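Local coordinates for HydG protein (Carboxydothermus hydrogenoformans, PDB 4RTB) that is a radical SAM enzyme that binds a 4Fe-4S cluster and S-adenosylmethionine and acts as a maturase of FeFe-hydrogenase, making carbon monoxide and cyanide, at residues I79-A84 and S302-K307; A70-E75 and F306-A311. All blocks are in the same frame, centred on the assembly; numbering follows the deposited sequence.

Contact 1 of 2, residues I79-A84 and S302-K307; sequences ILFWQA and SDHKFK
On the outside of the radical SAM barrel, where an N-terminal helix packs against a barrel helix, Phe81 of helix 74-91 reaches the first turns of helix 303-316 and touches His304 and Lys307. The two rings form an offset edge-to-face pair: Phe81 presents its edge to the imidazole face, with the planes inclined at 63° and the centroids 5.6 Å apart. CE1 of His304 lies 3.9 Å from both CZ and CE2 of Phe81. In His304 the first torsion (chi1 -175°) sets CG opposite the main-chain nitrogen, and this swings the imidazole toward the phenyl ring, while NE2 is hydrogen-bonded to Asp77, one turn before Phe81 on the same helix. The end of the phenyl ring also meets the start of the lysine side chain, with Phe81 CZ 4.0 Å from Lys307 CB, and the two side chains run at about a right angle. Phe81 CE1 also lies 4.0 Å from Lys307 C. With an alanine in place of Phe81, the imidazole would probably lose its ring partner and be freer to turn, and CB of Lys307 would lose the phenyl ring packed against it. Helix 303-316 connects parallel strands 281-283 and 321-324, and helix 330-339 closes the neighbouring side, with Leu339 on Phe81 and Leu336 on Lys307.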
loop_
_atom_site.group_PDB
_atom_site.type_symbol
_atom_site.label_atom_id
_atom_site.label_comp_id
_atom_site.label_asym_id
_atom_site.label_seq_id
_atom_site.Cartn_x
_atom_site.Cartn_y
_atom_site.Cartn_z
ATOM N N ILE A 79 -7.613 -15.894 -17.498
ATOM C CA ILE A 79 -7.544 -14.734 -18.386
ATOM C C ILE A 79 -7.427 -13.438 -17.574
ATOM O O ILE A 79 -6.740 -12.496 -17.985
ATOM C CB ILE A 79 -8.771 -14.663 -19.343
ATOM C CG1 ILE A 79 -8.615 -13.517 -20.349
ATOM C CG2 ILE A 79 -10.074 -14.514 -18.573
ATOM C CD1 ILE A 79 -7.417 -13.650 -21.265
ATOM N N LEU A 80 -8.078 -13.406 -16.414
ATOM C CA LEU A 80 -7.974 -12.265 -15.512
ATOM C C LEU A 80 -6.530 -12.059 -15.076
ATOM O O LEU A 80 -5.982 -10.961 -15.206
ATOM C CB LEU A 80 -8.873 -12.461 -14.288
ATOM C CG LEU A 80 -8.697 -11.514 -13.098
ATOM C CD1 LEU A 80 -9.048 -10.082 -13.470
ATOM C CD2 LEU A 80 -9.535 -11.988 -11.919
ATOM N N PHE A 81 -5.918 -13.126 -14.571
ATOM C CA PHE A 81 -4.535 -13.065 -14.111
ATOM C C PHE A 81 -3.604 -12.691 -15.255
ATOM O O PHE A 81 -2.699 -11.870 -15.089
ATOM C CB PHE A 81 -4.111 -14.400 -13.491
ATOM C CG PHE A 81 -4.847 -14.742 -12.224
ATOM C CD1 PHE A 81 -5.604 -13.785 -11.564
ATOM C CD2 PHE A 81 -4.774 -16.016 -11.687
ATOM C CE1 PHE A 81 -6.278 -14.093 -10.400
ATOM C CE2 PHE A 81 -5.448 -16.332 -10.519
ATOM C CZ PHE A 81 -6.201 -15.368 -9.876
ATOM N N TRP A 82 -3.842 -13.295 -16.416
ATOM C CA TRP A 82 -3.070 -13.002 -17.619
ATOM C C TRP A 82 -3.066 -11.501 -17.926
ATOM O O TRP A 82 -1.999 -10.880 -18.070
ATOM C CB TRP A 82 -3.638 -13.794 -18.798
ATOM C CG TRP A 82 -2.813 -13.746 -20.040
ATOM C CD1 TRP A 82 -1.613 -14.359 -20.254
ATOM C CD2 TRP A 82 -3.141 -13.070 -21.258
ATOM N NE1 TRP A 82 -1.166 -14.095 -21.524
ATOM C CE2 TRP A 82 -2.089 -13.306 -22.163
ATOM C CE3 TRP A 82 -4.221 -12.282 -21.669
ATOM C CZ2 TRP A 82 -2.082 -12.784 -23.454
ATOM C CZ3 TRP A 82 -4.215 -11.764 -22.950
ATOM C CH2 TRP A 82 -3.154 -12.018 -23.828
ATOM N N GLN A 83 -4.262 -10.923 -17.999
ATOM C CA GLN A 83 -4.400 -9.488 -18.232
ATOM C C GLN A 83 -3.722 -8.656 -17.147
ATOM O O GLN A 83 -3.079 -7.647 -17.444
ATOM C CB GLN A 83 -5.874 -9.102 -18.332
ATOM C CG GLN A 83 -6.344 -8.871 -19.753
ATOM C CD GLN A 83 -5.574 -7.764 -20.444
ATOM O OE1 GLN A 83 -5.230 -6.753 -19.830
ATOM N NE2 GLN A 83 -5.293 -7.952 -21.730
ATOM N N ALA A 84 -3.868 -9.081 -15.895
ATOM C CA ALA A 84 -3.257 -8.375 -14.773
ATOM C C ALA A 84 -1.738 -8.294 -14.929
ATOM O O ALA A 84 -1.152 -7.209 -14.815
ATOM C CB ALA A 84 -3.620 -9.049 -13.461
ATOM N N SER A 302 -9.488 -15.906 0.932
ATOM C CA SER A 302 -8.655 -16.963 0.375
ATOM C C SER A 302 -7.550 -16.372 -0.493
ATOM O O SER A 302 -7.701 -15.284 -1.051
ATOM C CB SER A 302 -9.497 -17.954 -0.432
ATOM O OG SER A 302 -9.951 -17.383 -1.650
ATOM N N ASP A 303 -6.437 -17.094 -0.584
ATOM C CA ASP A 303 -5.285 -16.673 -1.378
ATOM C C ASP A 303 -5.676 -16.397 -2.821
ATOM O O ASP A 303 -5.269 -15.390 -3.411
ATOM C CB ASP A 303 -4.189 -17.738 -1.336
ATOM C CG ASP A 303 -3.374 -17.684 -0.062
ATOM O OD1 ASP A 303 -2.928 -16.579 0.312
ATOM O OD2 ASP A 303 -3.180 -18.743 0.568
ATOM N N HIS A 304 -6.466 -17.305 -3.382
ATOM C CA HIS A 304 -6.956 -17.161 -4.743
ATOM C C HIS A 304 -7.748 -15.866 -4.908
ATOM O O HIS A 304 -7.473 -15.065 -5.807
ATOM C CB HIS A 304 -7.825 -18.359 -5.123
ATOM C CG HIS A 304 -8.263 -18.349 -6.551
ATOM N ND1 HIS A 304 -7.419 -18.683 -7.588
ATOM C CD2 HIS A 304 -9.451 -18.033 -7.117
ATOM C CE1 HIS A 304 -8.070 -18.581 -8.732
ATOM N NE2 HIS A 304 -9.305 -18.188 -8.474
ATOM N N LYS A 305 -8.725 -15.669 -4.031
ATOM C CA LYS A 305 -9.560 -14.477 -4.084
ATOM C C LYS A 305 -8.721 -13.219 -3.885
ATOM O O LYS A 305 -8.977 -12.202 -4.515
ATOM C CB LYS A 305 -10.674 -14.550 -3.039
ATOM C CG LYS A 305 -12.074 -14.505 -3.636
ATOM C CD LYS A 305 -12.989 -15.532 -2.986
ATOM C CE LYS A 305 -14.411 -15.426 -3.524
ATOM N NZ LYS A 305 -14.463 -15.524 -5.010
ATOM N N PHE A 306 -7.712 -13.301 -3.024
ATOM C CA PHE A 306 -6.783 -12.194 -2.812
ATOM C C PHE A 306 -6.087 -11.803 -4.117
ATOM O O PHE A 306 -6.082 -10.624 -4.516
ATOM C CB PHE A 306 -5.744 -12.569 -1.756
ATOM C CG PHE A 306 -5.080 -11.390 -1.111
ATOM C CD1 PHE A 306 -5.781 -10.214 -0.901
ATOM C CD2 PHE A 306 -3.754 -11.455 -0.714
ATOM C CE1 PHE A 306 -5.175 -9.126 -0.304
ATOM C CE2 PHE A 306 -3.140 -10.371 -0.119
ATOM C CZ PHE A 306 -3.852 -9.203 0.087
ATOM N N LYS A 307 -5.504 -12.805 -4.775
ATOM C CA LYS A 307 -4.870 -12.612 -6.075
ATOM C C LYS A 307 -5.864 -11.975 -7.044
ATOM O O LYS A 307 -5.501 -11.108 -7.844
ATOM C CB LYS A 307 -4.346 -13.945 -6.620
ATOM C CG LYS A 307 -3.192 -14.529 -5.806
ATOM C CD LYS A 307 -3.233 -16.057 -5.737
ATOM C CE LYS A 307 -2.815 -16.718 -7.042
ATOM N NZ LYS A 307 -2.724 -18.202 -6.898
#

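Contact 2 of 2, residues A70-E75 and F306-A311; sequences ANDTEE and FKKIVA
Lys308 NZ is gripped by backbone oxygens at the carboxyl end of helix 62-70: Ala68 O accepts a hydrogen bond, Phe69 O accepts a weak one, and Asn71 O is a further acceptor whose modelled distance, 2.3 Å from Lys308 NZ, is too short to be trusted. The motif is a lysine set at a helix C-terminus, where the converging carbonyls and the helix dipole would be expected to favour its positive charge. Asn71 is the first residue to leave the helical conformation, so its carbonyl belongs to the turn that leads into helix 74-91. Asp72, in the same turn, adds a carboxylate: Asp72 OD2 is placed beside Lys308 NZ as a salt bridge would have it, but the two atoms clash in the model and the detail is doubtful. The lysine chain is extended beyond CG, which lets it span the gap between backbones whose nearest alpha carbons, those of Asp72 and Lys308, stand 9.4 Å apart. Lys308 is buried as a residue, and the oxygens round NZ probably meet much of its hydrogen-bonding need. The turn has polar bonds of its own: Asn71 ND2 to Ile67 O, and Thr73 OG1, at the N-cap of helix 74-91, to Leu76 N.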
loop_
_atom_site.group_PDB
_atom_site.type_symbol
_atom_site.label_atom_id
_atom_site.label_comp_id
_atom_site.label_asym_id
_atom_site.label_seq_id
_atom_site.Cartn_x
_atom_site.Cartn_y
_atom_site.Cartn_z
ATOM N N ALA A 70 -16.616 -12.123 -7.878
ATOM C CA ALA A 70 -17.566 -13.013 -7.219
ATOM C C ALA A 70 -17.500 -14.456 -7.718
ATOM O O ALA A 70 -17.670 -15.395 -6.939
ATOM C CB ALA A 70 -18.980 -12.471 -7.386
ATOM N N ASN A 71 -17.248 -14.628 -9.014
ATOM C CA ASN A 71 -17.299 -15.949 -9.638
ATOM C C ASN A 71 -15.924 -16.559 -9.900
ATOM O O ASN A 71 -15.060 -15.924 -10.500
ATOM C CB ASN A 71 -18.073 -15.873 -10.955
ATOM C CG ASN A 71 -19.499 -15.394 -10.765
ATOM O OD1 ASN A 71 -20.432 -16.195 -10.712
ATOM N ND2 ASN A 71 -19.674 -14.082 -10.659
ATOM N N ASP A 72 -15.736 -17.800 -9.462
ATOM C CA ASP A 72 -14.470 -18.499 -9.664
ATOM C C ASP A 72 -14.577 -19.605 -10.715
ATOM O O ASP A 72 -15.033 -20.709 -10.419
ATOM C CB ASP A 72 -13.967 -19.096 -8.344
ATOM C CG ASP A 72 -13.554 -18.036 -7.339
ATOM O OD1 ASP A 72 -13.435 -18.364 -6.141
ATOM O OD2 ASP A 72 -13.349 -16.874 -7.747
ATOM N N THR A 73 -14.159 -19.304 -11.941
ATOM C CA THR A 73 -14.070 -20.318 -12.989
ATOM C C THR A 73 -12.653 -20.337 -13.554
ATOM O O THR A 73 -11.946 -19.333 -13.492
ATOM C CB THR A 73 -15.078 -20.070 -14.131
ATOM O OG1 THR A 73 -14.502 -19.195 -15.108
ATOM C CG2 THR A 73 -16.369 -19.463 -13.599
ATOM N N GLU A 74 -12.241 -21.477 -14.102
ATOM C CA GLU A 74 -10.877 -21.640 -14.600
ATOM C C GLU A 74 -10.522 -20.612 -15.671
ATOM O O GLU A 74 -9.529 -19.888 -15.548
ATOM C CB GLU A 74 -10.680 -23.052 -15.154
ATOM N N GLU A 75 -11.344 -20.547 -16.714
ATOM C CA GLU A 75 -11.113 -19.632 -17.827
ATOM C C GLU A 75 -11.035 -18.190 -17.344
ATOM O O GLU A 75 -10.064 -17.485 -17.623
ATOM C CB GLU A 75 -12.218 -19.771 -18.878
ATOM N N PHE A 306 -7.712 -13.301 -3.024
ATOM C CA PHE A 306 -6.783 -12.194 -2.812
ATOM C C PHE A 306 -6.087 -11.803 -4.117
ATOM O O PHE A 306 -6.082 -10.624 -4.516
ATOM C CB PHE A 306 -5.744 -12.569 -1.756
ATOM C CG PHE A 306 -5.080 -11.390 -1.111
ATOM C CD1 PHE A 306 -5.781 -10.214 -0.901
ATOM C CD2 PHE A 306 -3.754 -11.455 -0.714
ATOM C CE1 PHE A 306 -5.175 -9.126 -0.304
ATOM C CE2 PHE A 306 -3.140 -10.371 -0.119
ATOM C CZ PHE A 306 -3.852 -9.203 0.087
ATOM N N LYS A 307 -5.504 -12.805 -4.775
ATOM C CA LYS A 307 -4.870 -12.612 -6.075
ATOM C C LYS A 307 -5.864 -11.975 -7.044
ATOM O O LYS A 307 -5.501 -11.108 -7.844
ATOM C CB LYS A 307 -4.346 -13.945 -6.620
ATOM C CG LYS A 307 -3.192 -14.529 -5.806
ATOM C CD LYS A 307 -3.233 -16.057 -5.737
ATOM C CE LYS A 307 -2.815 -16.718 -7.042
ATOM N NZ LYS A 307 -2.724 -18.202 -6.898
ATOM N N LYS A 308 -7.125 -12.387 -6.943
ATOM C CA LYS A 308 -8.193 -11.771 -7.724
ATOM C C LYS A 308 -8.384 -10.288 -7.404
ATOM O O LYS A 308 -8.645 -9.489 -8.306
ATOM C CB LYS A 308 -9.511 -12.510 -7.503
ATOM C CG LYS A 308 -9.854 -13.507 -8.583
ATOM C CD LYS A 308 -11.257 -14.034 -8.381
ATOM C CE LYS A 308 -11.741 -14.773 -9.605
ATOM N NZ LYS A 308 -13.113 -15.301 -9.392
ATOM N N ILE A 309 -8.265 -9.917 -6.129
ATOM C CA ILE A 309 -8.433 -8.515 -5.759
ATOM C C ILE A 309 -7.302 -7.684 -6.338
ATOM O O ILE A 309 -7.552 -6.652 -6.955
ATOM C CB ILE A 309 -8.470 -8.267 -4.232
ATOM C CG1 ILE A 309 -9.132 -9.417 -3.482
ATOM C CG2 ILE A 309 -9.217 -6.975 -3.934
ATOM C CD1 ILE A 309 -9.119 -9.236 -1.979
ATOM N N VAL A 310 -6.059 -8.122 -6.147
ATOM C CA VAL A 310 -4.934 -7.324 -6.644
ATOM C C VAL A 310 -4.928 -7.289 -8.174
ATOM O O VAL A 310 -4.477 -6.309 -8.781
ATOM C CB VAL A 310 -3.563 -7.844 -6.123
ATOM C CG1 VAL A 310 -3.719 -8.478 -4.751
ATOM C CG2 VAL A 310 -2.922 -8.822 -7.101
ATOM N N ALA A 311 -5.456 -8.343 -8.793
ATOM C CA ALA A 311 -5.531 -8.410 -10.246
ATOM C C ALA A 311 -6.549 -7.407 -10.759
ATOM O O ALA A 311 -6.243 -6.580 -11.621
ATOM C CB ALA A 311 -5.890 -9.812 -10.702
#

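How the contacts relate
From the N terminus, the chain passes through the turn at 70-75 and helix 74-91, runs through the barrel, whose loop after strand 95-105 carries the cysteines round the iron-sulfur cluster, and returns as helix 303-316. Contact 2 closes the outer loop, from 70-75 to 306-311, and contact 1 nests inside it, joining 79-84 to 302-307; their loops do not cross. Both tie the N-terminal helices to one barrel helix, in the part of the chain related to the biotin and thiamin synthesis associated domain. Between them lies a shared packing seam, with Leu80 CD2 3.7 Å from Lys308 CG and Ala84 CB 3.7 Å from Ala311 CB, while Lys305 NZ pairs weakly with Asp72 OD1.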